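Local coordinates for thymidylate synthase (Enterobacteria phage T4, PDB 1TIS), which catalyses the reductive methylation of dUMP to dTMP, with methylenetetrahydrofolate supplying the carbon and leaving as dihydrofolate, at residues A[120-125]-A[256-261]. Residues are numbered along the deposited sequence; the frame is centred on the assembly and turned at random.
Sequences DQIIEV and EQLKYV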
# COMPACT_ATOMS: atom_id res chain seq x y z
N ASP A 120 -14.88 1.28 -13.46
CA ASP A 120 -15.39 2.29 -12.56
C ASP A 120 -15.22 1.64 -11.20
O ASP A 120 -16.15 0.98 -10.69
CB ASP A 120 -16.88 2.59 -12.84
CG ASP A 120 -17.46 3.69 -11.95
OD1 ASP A 120 -16.88 4.03 -10.93
OD2 ASP A 120 -18.51 4.22 -12.28
N GLN A 121 -14.07 1.85 -10.57
CA GLN A 121 -13.81 1.24 -9.28
C GLN A 121 -14.47 1.85 -8.04
O GLN A 121 -14.29 1.25 -6.98
CB GLN A 121 -12.28 1.14 -9.09
CG GLN A 121 -11.34 2.34 -9.05
CD GLN A 121 -9.90 1.87 -9.08
OE1 GLN A 121 -9.55 0.81 -8.57
NE2 GLN A 121 -8.94 2.51 -9.72
N ILE A 122 -15.24 2.97 -8.01
CA ILE A 122 -15.97 3.34 -6.79
C ILE A 122 -17.20 2.48 -6.86
O ILE A 122 -17.38 1.57 -6.08
CB ILE A 122 -16.43 4.84 -6.67
CG1 ILE A 122 -15.25 5.68 -6.16
CG2 ILE A 122 -17.63 5.02 -5.70
CD1 ILE A 122 -14.85 5.36 -4.69
N ILE A 123 -18.05 2.71 -7.83
CA ILE A 123 -19.27 1.94 -7.97
C ILE A 123 -19.04 0.46 -7.85
O ILE A 123 -19.86 -0.14 -7.17
CB ILE A 123 -19.91 2.34 -9.31
CG1 ILE A 123 -21.00 3.26 -8.85
CG2 ILE A 123 -20.33 1.20 -10.22
CD1 ILE A 123 -21.75 3.89 -10.02
N GLU A 124 -17.97 -0.16 -8.33
CA GLU A 124 -18.02 -1.58 -8.15
C GLU A 124 -17.38 -2.15 -6.87
O GLU A 124 -17.58 -3.31 -6.47
CB GLU A 124 -17.45 -2.16 -9.41
CG GLU A 124 -15.95 -2.19 -9.42
CD GLU A 124 -15.51 -3.58 -9.79
OE1 GLU A 124 -15.62 -4.48 -8.95
OE2 GLU A 124 -15.10 -3.75 -10.94
N VAL A 125 -16.66 -1.33 -6.12
CA VAL A 125 -16.06 -1.80 -4.89
C VAL A 125 -17.13 -1.68 -3.84
O VAL A 125 -17.03 -2.32 -2.80
CB VAL A 125 -14.80 -0.95 -4.47
CG1 VAL A 125 -15.05 0.37 -3.64
CG2 VAL A 125 -13.97 -1.95 -3.66
N GLU A 256 -27.29 4.30 -7.79
CA GLU A 256 -28.29 5.28 -7.42
C GLU A 256 -28.01 5.99 -6.08
O GLU A 256 -28.46 7.13 -5.79
CB GLU A 256 -29.57 4.52 -7.41
CG GLU A 256 -30.81 5.33 -7.42
CD GLU A 256 -30.74 6.41 -8.47
OE1 GLU A 256 -30.80 6.09 -9.66
OE2 GLU A 256 -30.59 7.56 -8.06
N GLN A 257 -27.22 5.29 -5.25
CA GLN A 257 -26.75 5.79 -3.97
C GLN A 257 -25.65 6.84 -4.14
O GLN A 257 -25.67 7.83 -3.39
CB GLN A 257 -26.18 4.67 -3.10
CG GLN A 257 -27.16 3.61 -2.66
CD GLN A 257 -26.56 2.64 -1.64
OE1 GLN A 257 -25.46 2.17 -1.88
NE2 GLN A 257 -27.16 2.35 -0.49
N LEU A 258 -24.67 6.69 -5.05
CA LEU A 258 -23.71 7.77 -5.27
C LEU A 258 -24.46 8.93 -5.90
O LEU A 258 -24.19 10.08 -5.54
CB LEU A 258 -22.58 7.47 -6.27
CG LEU A 258 -21.11 7.04 -6.01
CD1 LEU A 258 -20.44 6.97 -7.37
CD2 LEU A 258 -20.32 8.05 -5.19
N LYS A 259 -25.44 8.71 -6.78
CA LYS A 259 -26.14 9.80 -7.48
C LYS A 259 -26.65 10.83 -6.47
O LYS A 259 -26.40 12.03 -6.56
CB LYS A 259 -27.28 9.19 -8.28
CG LYS A 259 -27.96 10.06 -9.35
CD LYS A 259 -28.51 9.19 -10.50
CE LYS A 259 -27.30 8.46 -11.12
NZ LYS A 259 -27.69 7.50 -12.13
N TYR A 260 -27.29 10.29 -5.44
CA TYR A 260 -27.72 11.09 -4.32
C TYR A 260 -26.53 11.66 -3.56
O TYR A 260 -26.57 12.85 -3.28
CB TYR A 260 -28.63 10.21 -3.43
CG TYR A 260 -30.05 10.65 -3.65
CD1 TYR A 260 -30.39 11.92 -3.20
CD2 TYR A 260 -30.97 9.85 -4.34
CE1 TYR A 260 -31.65 12.42 -3.45
CE2 TYR A 260 -32.25 10.35 -4.59
CZ TYR A 260 -32.53 11.63 -4.13
OH TYR A 260 -33.75 12.17 -4.34
N VAL A 261 -25.48 10.88 -3.21
CA VAL A 261 -24.29 11.36 -2.51
C VAL A 261 -23.82 12.67 -3.11
O VAL A 261 -23.95 13.72 -2.47
CB VAL A 261 -23.14 10.29 -2.63
CG1 VAL A 261 -21.72 10.84 -2.36
CG2 VAL A 261 -23.45 9.22 -1.61
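No flat group takes part where Leu-258 meets Ile-122 and Ile-123, so there are no ring faces or edges to assign, and the contact is built wholly from branched aliphatic chains. The amides beside the touching residues are engaged away from the seam: Gln-257 NE2 bonds to the carbonyls of Met-201 and Phe-249, and Gln-121 NE2 to that of Gln-112. Leu-258 carries the second segment's share alone. The leucine side chain leaves helix 254-262 toward the isoleucines, and CD1, anti to CA (chi2 -176°), extends it further so that this methyl meets both. Ile-122 answers with its CG2 methyl, which sits anti to the backbone N, beside the carbonyl carbon, and faces the fork of the leucine. Ile-122 CG2 is 3.8 Å from Leu-258 CD1 and 4.1 Å from Leu-258 CD2, so it meets both arms, with the two side chains running nearly perpendicular. Ile-123 adds a lighter touch, its CG1 methylene lying 4.0 Å from Leu-258 CD1. With 112 Å² buried, no hydrogen bond across, and CA atoms of Ile-123 and Leu-258 7.8 Å apart, the example illustrates a small apolar contact between helices distant in sequence, in which one leucine serves two consecutive isoleucines and neighbouring elements complete the packing. The contact lies away from the dUMP and folate sites and links helix 121-131 to helix 254-262. Helix 109-114 covers it through Arg-114, which touches all three residues. Leu-63 of helix 53-64 packs against Ile-122 and Leu-258, and Ile-122 also reaches Tyr-160 on strand 157-164 of the main sheet.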